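Local coordinates for galectin (Xenopus laevis, PDB 3WUC), which probably binds lactose and related beta-galactosides, as a proto-type galectin with a single beta-sandwich lectin domain, at residues P83-S86 with G87-T90. Numbering follows the deposited sequence.
Sequences PFKS and GSET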
ATOM      1  N   PRO B  83     -21.427   5.947  -2.214  1.00 14.87           N
ATOM      2  CA  PRO B  83     -20.840   4.727  -1.570  1.00 15.52           C
ATOM      3  C   PRO B  83     -19.986   5.029  -0.361  1.00 14.08           C
ATOM      4  O   PRO B  83     -18.800   4.774  -0.359  1.00 15.34           O
ATOM      5  CB  PRO B  83     -20.019   4.130  -2.667  1.00 14.50           C
ATOM      6  CG  PRO B  83     -19.502   5.393  -3.422  1.00 14.60           C
ATOM      7  CD  PRO B  83     -20.712   6.294  -3.454  1.00 15.42           C
ATOM      8  N   PHE B  84     -20.620   5.587   0.692  1.00 15.13           N
ATOM      9  CA  PHE B  84     -19.924   5.994   1.886  1.00 16.07           C
ATOM     10  C   PHE B  84     -20.753   5.778   3.137  1.00 16.52           C
ATOM     11  O   PHE B  84     -21.966   5.810   3.082  1.00 19.07           O
ATOM     12  CB  PHE B  84     -19.611   7.569   1.891  1.00 14.95           C
ATOM     13  CG  PHE B  84     -18.951   8.045   0.662  1.00 13.90           C
ATOM     14  CD1 PHE B  84     -17.580   7.799   0.456  1.00 14.25           C
ATOM     15  CD2 PHE B  84     -19.664   8.624  -0.389  1.00 14.54           C
ATOM     16  CE1 PHE B  84     -17.012   8.207  -0.698  1.00 14.84           C
ATOM     17  CE2 PHE B  84     -19.091   9.021  -1.583  1.00 14.36           C
ATOM     18  CZ  PHE B  84     -17.735   8.782  -1.738  1.00 14.63           C
ATOM     19  N   LYS B  85     -20.071   5.536   4.221  1.00 15.50           N
ATOM     20  CA  LYS B  85     -20.668   5.394   5.553  1.00 18.96           C
ATOM     21  C   LYS B  85     -19.820   6.139   6.558  1.00 19.14           C
ATOM     22  O   LYS B  85     -18.574   5.910   6.684  1.00 18.85           O
ATOM     23  CB  LYS B  85     -20.794   3.927   5.917  1.00 21.98           C
ATOM     24  CG  LYS B  85     -21.622   3.708   7.176  1.00 24.13           C
ATOM     25  CD  LYS B  85     -21.542   2.228   7.636  1.00 28.83           C
ATOM     26  CE  LYS B  85     -22.140   2.036   9.036  1.00 32.95           C
ATOM     27  NZ  LYS B  85     -23.608   2.149   8.841  1.00 34.07           N
ATOM     28  N   SER B  86     -20.465   7.030   7.342  1.00 20.72           N
ATOM     29  CA  SER B  86     -19.688   7.755   8.288  1.00 20.41           C
ATOM     30  C   SER B  86     -19.085   6.814   9.354  1.00 20.12           C
ATOM     31  O   SER B  86     -19.698   5.772   9.731  1.00 22.05           O
ATOM     32  CB  SER B  86     -20.523   8.903   8.929  1.00 24.42           C
ATOM     33  OG  SER B  86     -21.529   8.330   9.726  1.00 23.41           O
ATOM     34  N   GLY B  87     -17.871   7.103   9.793  1.00 21.37           N
ATOM     35  CA  GLY B  87     -17.122   6.272  10.694  1.00 21.17           C
ATOM     36  C   GLY B  87     -16.348   5.135  10.052  1.00 20.95           C
ATOM     37  O   GLY B  87     -15.459   4.566  10.722  1.00 20.68           O
ATOM     38  N   SER B  88     -16.576   4.921   8.747  1.00 18.74           N
ATOM     39  CA  SER B  88     -15.862   3.887   8.021  1.00 18.78           C
ATOM     40  C   SER B  88     -14.695   4.421   7.170  1.00 19.02           C
ATOM     41  O   SER B  88     -14.587   5.630   6.849  1.00 17.16           O
ATOM     42  CB  SER B  88     -16.758   3.129   7.075  1.00 19.25           C
ATOM     43  OG  SER B  88     -17.768   2.413   7.798  1.00 25.85           O
ATOM     44  N   GLU B  89     -13.826   3.518   6.801  1.00 17.79           N
ATOM     45  CA  GLU B  89     -12.809   3.816   5.812  1.00 16.98           C
ATOM     46  C   GLU B  89     -13.403   4.016   4.431  1.00 16.59           C
ATOM     47  O   GLU B  89     -14.489   3.522   4.070  1.00 17.87           O
ATOM     48  CB  GLU B  89     -11.698   2.770   5.768  1.00 22.22           C
ATOM     49  CG  GLU B  89     -11.103   2.316   7.089  1.00 27.65           C
ATOM     50  CD  GLU B  89      -9.856   1.452   6.896  1.00 28.92           C
ATOM     51  OE1 GLU B  89      -9.388   1.205   5.718  1.00 35.06           O
ATOM     52  OE2 GLU B  89      -9.287   1.135   7.963  1.00 36.19           O
ATOM     53  N   THR B  90     -12.715   4.833   3.609  1.00 16.80           N
ATOM     54  CA  THR B  90     -13.086   5.057   2.276  1.00 15.40           C
ATOM     55  C   THR B  90     -11.834   5.329   1.453  1.00 14.84           C
ATOM     56  O   THR B  90     -10.752   5.514   2.008  1.00 15.65           O
ATOM     57  CB  THR B  90     -14.124   6.161   2.083  1.00 14.39           C
ATOM     58  OG1 THR B  90     -14.624   6.147   0.766  1.00 16.56           O
ATOM     59  CG2 THR B  90     -13.469   7.550   2.272  1.00 17.23           C
TER
HETATM   60  O   HOH W   1     -16.599   4.157   1.003  1.00 14.56           O
HETATM   61  O   HOH W   2     -17.217   4.720   3.708  1.00 15.94           O
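Lys85 and Ser88 close a type II beta turn, with one direct backbone bond as the evidence: Ser88 N donates to Lys85 O at 3.0 Å, with an N-H...O angle of 154°. Ser86 in the extended region followed by Gly87 at positive phi (84°) defines type II, a backbone region that glycine enters readily, because it has no side chain to crowd the Ser86 carbonyl oxygen.

Below the turn the two arms diverge and water replaces direct pairing. One water accepts from Lys85 N and donates to Glu89 O, each at 3.0 Å. A second donates to Pro83 O at 2.7 Å and is hydrogen-bonded to Thr90 OG1 at 2.8 Å. Both waters probably share their protons among several acceptors.

Two side-chain contacts accompany these bridges. Thr90 OG1, held anti to its own nitrogen (chi1 -169°), reaches the edge of the Phe84 ring close to its plane, 3.4 Å from CD1. Pro83 CG lies over the rim of one ring face, while Phe35 and Phe82 make edge-to-face contacts with the same ring. Facing the second subunit, the aliphatic part of Lys85 runs past Ser88, CD lying 3.8 Å from OG; that hydroxyl is hydrogen-bonded to Gly107 O of the second subunit.

The loop thus leads from strand 72-79 into strand 89-96, crossing between the two sheets of the galectin sandwich, the Phe84 side chain being about 14 Å from the bound galactose; Pro83 lines a malonic acid site with Phe82, Asp106 and Lys108. Below the single turn bond, the loop's shape probably rests partly on bound solvent.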